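Local coordinates for rRNA adenine N-6-methyltransferase (Saccharopolyspora erythraea, PDB 6NVM), which dimethylates N6 of a single adenine of 23S rRNA with S-adenosyl-L-methionine as methyl donor, giving resistance to macrolide, lincosamide and streptogramin B antibiotics, at residues F192-V197 with M216-R221. Residues are numbered along the deposited sequence; the frame is centred on the assembly and turned at random. Where two conformers were deposited one is given.
Sequences FEWEFV and MRLRRR
Glu193 with Arg219 and Glu195 with Arg217 are the hydrogen-bonded pairs of two antiparallel strands. Each pair exchanges two backbone bonds, the shortest from Glu193 N to Arg219 O at 2.8 Å. Between them stands the non-hydrogen-bonded pair Trp194 with Leu218, and Leu218 CA makes a CA-H...O contact to Glu193 O.

The side chains of these four charged residues share one face of the sheet. In the conformer described here, Glu195 OE1 receives Arg217 NH2 at 2.8 Å nearly in line with its C-O bond, and a weak bond from Arg217 NE of the same guanidinium, whose plane stands 72° from the carboxylate. Glu193 lies alongside Arg219, pointing the same way; Arg219 NH1 reaches Glu193 OE1 (3.2 Å) from above the carboxylate plane. Glu193 also joins Arg221, which crosses it at about a right angle: Glu193 CG lies over one face of the Arg221 guanidinium, while Glu193 OE2 and Arg221 NH1, 3.4 Å apart, attract by charge alone and share a water, weakly held by OE2. Outside the strands, Glu67 pairs with Arg219 NE, Thr65 O accepts from Arg217 NH1, and Trp189 O accepts from Arg221 NE.

The opposite face is largely apolar. Leu218 CG is anti to its carbonyl carbon (chi1 -51°), and the CD2 methyl beyond it sits over the six-membered ring of Trp194, 3.5 Å from the centroid, in a close CH-pi contact. Met216 CE approaches Trp194 CE3 at 3.9 Å, and Arg220 CG sits over one face of the Phe192 ring, offset toward its rim, in a second CH-pi contact.

In the seven-stranded sheet of this class I methyltransferase fold, strand 192-200 is outermost and 213-220 separates it from 159-167, the 7-6 end of the 3-2-1-4-5-7-6 order. Helix 146-155 packs on Phe192, Trp194 and Leu218 through Leu154, and helix 168-175 meets Trp194 and Met216 through Arg174.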
loop_
_atom_site.group_PDB
_atom_site.type_symbol
_atom_site.label_atom_id
_atom_site.label_comp_id
_atom_site.label_asym_id
_atom_site.label_seq_id
_atom_site.Cartn_x
_atom_site.Cartn_y
_atom_site.Cartn_z
ATOM N N PHE A 192 2.931 -5.117 -7.121
ATOM C CA PHE A 192 3.007 -4.918 -5.680
ATOM C C PHE A 192 2.298 -6.027 -4.920
ATOM O O PHE A 192 1.203 -6.450 -5.297
ATOM C CB PHE A 192 2.366 -3.591 -5.273
ATOM C CG PHE A 192 3.251 -2.408 -5.479
ATOM C CD1 PHE A 192 3.282 -1.751 -6.698
ATOM C CD2 PHE A 192 4.050 -1.944 -4.446
ATOM C CE1 PHE A 192 4.101 -0.665 -6.885
ATOM C CE2 PHE A 192 4.862 -0.850 -4.629
ATOM C CZ PHE A 192 4.889 -0.216 -5.850
ATOM N N GLU A 193 2.920 -6.473 -3.835
ATOM C CA GLU A 193 2.235 -7.240 -2.804
ATOM C C GLU A 193 1.581 -6.269 -1.823
ATOM O O GLU A 193 2.145 -5.217 -1.503
ATOM C CB GLU A 193 3.213 -8.167 -2.072
ATOM C CG GLU A 193 4.044 -9.066 -2.989
ATOM C CD GLU A 193 5.159 -9.809 -2.253
ATOM O OE1 GLU A 193 5.416 -9.503 -1.073
ATOM O OE2 GLU A 193 5.779 -10.706 -2.863
ATOM N N TRP A 194 0.367 -6.600 -1.387
ATOM C CA TRP A 194 -0.368 -5.828 -0.390
ATOM C C TRP A 194 -0.602 -6.748 0.799
ATOM O O TRP A 194 -1.220 -7.806 0.650
ATOM C CB TRP A 194 -1.711 -5.321 -0.932
ATOM C CG TRP A 194 -1.646 -4.403 -2.135
ATOM C CD1 TRP A 194 -1.174 -4.708 -3.380
ATOM C CD2 TRP A 194 -2.112 -3.049 -2.207
ATOM N NE1 TRP A 194 -1.302 -3.621 -4.217
ATOM C CE2 TRP A 194 -1.876 -2.592 -3.520
ATOM C CE3 TRP A 194 -2.700 -2.176 -1.284
ATOM C CZ2 TRP A 194 -2.205 -1.302 -3.931
ATOM C CZ3 TRP A 194 -3.019 -0.893 -1.690
ATOM C CH2 TRP A 194 -2.772 -0.468 -3.004
ATOM N N GLU A 195 -0.130 -6.341 1.974
ATOM C CA GLU A 195 -0.120 -7.222 3.134
ATOM C C GLU A 195 -0.740 -6.523 4.336
ATOM O O GLU A 195 -0.402 -5.374 4.636
ATOM C CB GLU A 195 1.314 -7.677 3.441
ATOM C CG GLU A 195 1.952 -8.475 2.297
ATOM C CD GLU A 195 3.431 -8.774 2.511
ATOM O OE1 GLU A 195 4.024 -8.244 3.475
ATOM O OE2 GLU A 195 4.002 -9.540 1.704
ATOM N N PHE A 196 -1.659 -7.217 5.008
ATOM C CA PHE A 196 -2.239 -6.746 6.260
ATOM C C PHE A 196 -1.364 -7.250 7.401
ATOM O O PHE A 196 -1.158 -8.462 7.540
ATOM C CB PHE A 196 -3.673 -7.251 6.413
ATOM C CG PHE A 196 -4.364 -6.761 7.655
ATOM C CD1 PHE A 196 -5.100 -5.590 7.634
ATOM C CD2 PHE A 196 -4.282 -7.472 8.840
ATOM C CE1 PHE A 196 -5.738 -5.138 8.766
ATOM C CE2 PHE A 196 -4.917 -7.020 9.978
ATOM C CZ PHE A 196 -5.647 -5.854 9.941
ATOM N N VAL A 197 -0.838 -6.332 8.212
ATOM C CA VAL A 197 0.081 -6.732 9.273
ATOM C C VAL A 197 -0.691 -6.965 10.568
ATOM O O VAL A 197 -0.680 -8.075 11.113
ATOM C CB VAL A 197 1.204 -5.697 9.456
ATOM C CG1 VAL A 197 2.078 -6.055 10.649
ATOM C CG2 VAL A 197 2.050 -5.619 8.191
ATOM N N MET A 216 -0.451 -1.734 7.542
ATOM C CA MET A 216 -0.440 -2.423 6.263
ATOM C C MET A 216 0.866 -2.098 5.553
ATOM O O MET A 216 1.498 -1.070 5.814
ATOM C CB MET A 216 -1.642 -2.025 5.388
ATOM C CG MET A 216 -1.686 -0.558 4.992
ATOM S SD MET A 216 -3.048 -0.174 3.861
ATOM C CE MET A 216 -2.578 -1.122 2.421
ATOM N N ARG A 217 1.264 -2.984 4.645
ATOM C CA ARG A 217 2.533 -2.851 3.946
ATOM C C ARG A 217 2.355 -3.159 2.468
ATOM O O ARG A 217 1.667 -4.114 2.104
ATOM C CB ARG A 217 3.590 -3.783 4.556
ATOM C CG ARG A 217 4.947 -3.756 3.863
ATOM C CD ARG A 217 5.972 -4.580 4.646
ATOM N NE ARG A 217 5.498 -5.944 4.873
ATOM C CZ ARG A 217 6.056 -6.806 5.714
ATOM N NH1 ARG A 217 7.119 -6.460 6.424
ATOM N NH2 ARG A 217 5.545 -8.021 5.848
ATOM N N LEU A 218 2.958 -2.325 1.630
ATOM C CA LEU A 218 3.158 -2.614 0.215
ATOM C C LEU A 218 4.607 -3.026 -0.001
ATOM O O LEU A 218 5.519 -2.422 0.566
ATOM C CB LEU A 218 2.853 -1.394 -0.660
ATOM C CG LEU A 218 1.528 -0.669 -0.466
ATOM C CD1 LEU A 218 1.402 0.457 -1.488
ATOM C CD2 LEU A 218 0.379 -1.635 -0.586
ATOM N N ARG A 219 4.821 -4.056 -0.815
ATOM C CA ARG A 219 6.160 -4.445 -1.242
ATOM C C ARG A 219 6.182 -4.432 -2.761
ATOM O O ARG A 219 5.389 -5.133 -3.397
ATOM C CB ARG A 219 6.554 -5.831 -0.717
ATOM C CG ARG A 219 6.298 -6.035 0.774
ATOM C CD ARG A 219 6.790 -7.399 1.265
ATOM N NE ARG A 219 8.247 -7.450 1.288
ATOM C CZ ARG A 219 9.008 -7.946 0.318
ATOM N NH1 ARG A 219 8.462 -8.472 -0.771
ATOM N NH2 ARG A 219 10.328 -7.916 0.442
ATOM N N ARG A 220 7.083 -3.639 -3.339
ATOM C CA ARG A 220 7.282 -3.674 -4.781
ATOM C C ARG A 220 8.047 -4.941 -5.145
ATOM O O ARG A 220 9.159 -5.161 -4.653
ATOM C CB ARG A 220 8.038 -2.434 -5.252
ATOM C CG ARG A 220 8.005 -2.255 -6.768
ATOM C CD ARG A 220 8.683 -0.976 -7.194
ATOM N NE ARG A 220 10.132 -1.080 -7.062
ATOM C CZ ARG A 220 10.917 -1.732 -7.914
ATOM N NH1 ARG A 220 10.399 -2.350 -8.968
ATOM N NH2 ARG A 220 12.228 -1.766 -7.709
ATOM N N ARG A 221 7.450 -5.776 -5.994
ATOM C CA ARG A 221 8.056 -7.057 -6.339
ATOM C C ARG A 221 9.362 -6.844 -7.088
ATOM O O ARG A 221 9.443 -6.025 -8.008
ATOM C CB ARG A 221 7.104 -7.890 -7.202
ATOM C CG ARG A 221 5.733 -8.139 -6.591
ATOM C CD ARG A 221 4.852 -8.954 -7.542
ATOM N NE ARG A 221 3.484 -9.085 -7.046
ATOM C CZ ARG A 221 3.073 -10.021 -6.196
ATOM N NH1 ARG A 221 3.923 -10.928 -5.722
ATOM N NH2 ARG A 221 1.804 -10.043 -5.811
HETATM O O HOH W 1 6.691 -11.322 -6.087
#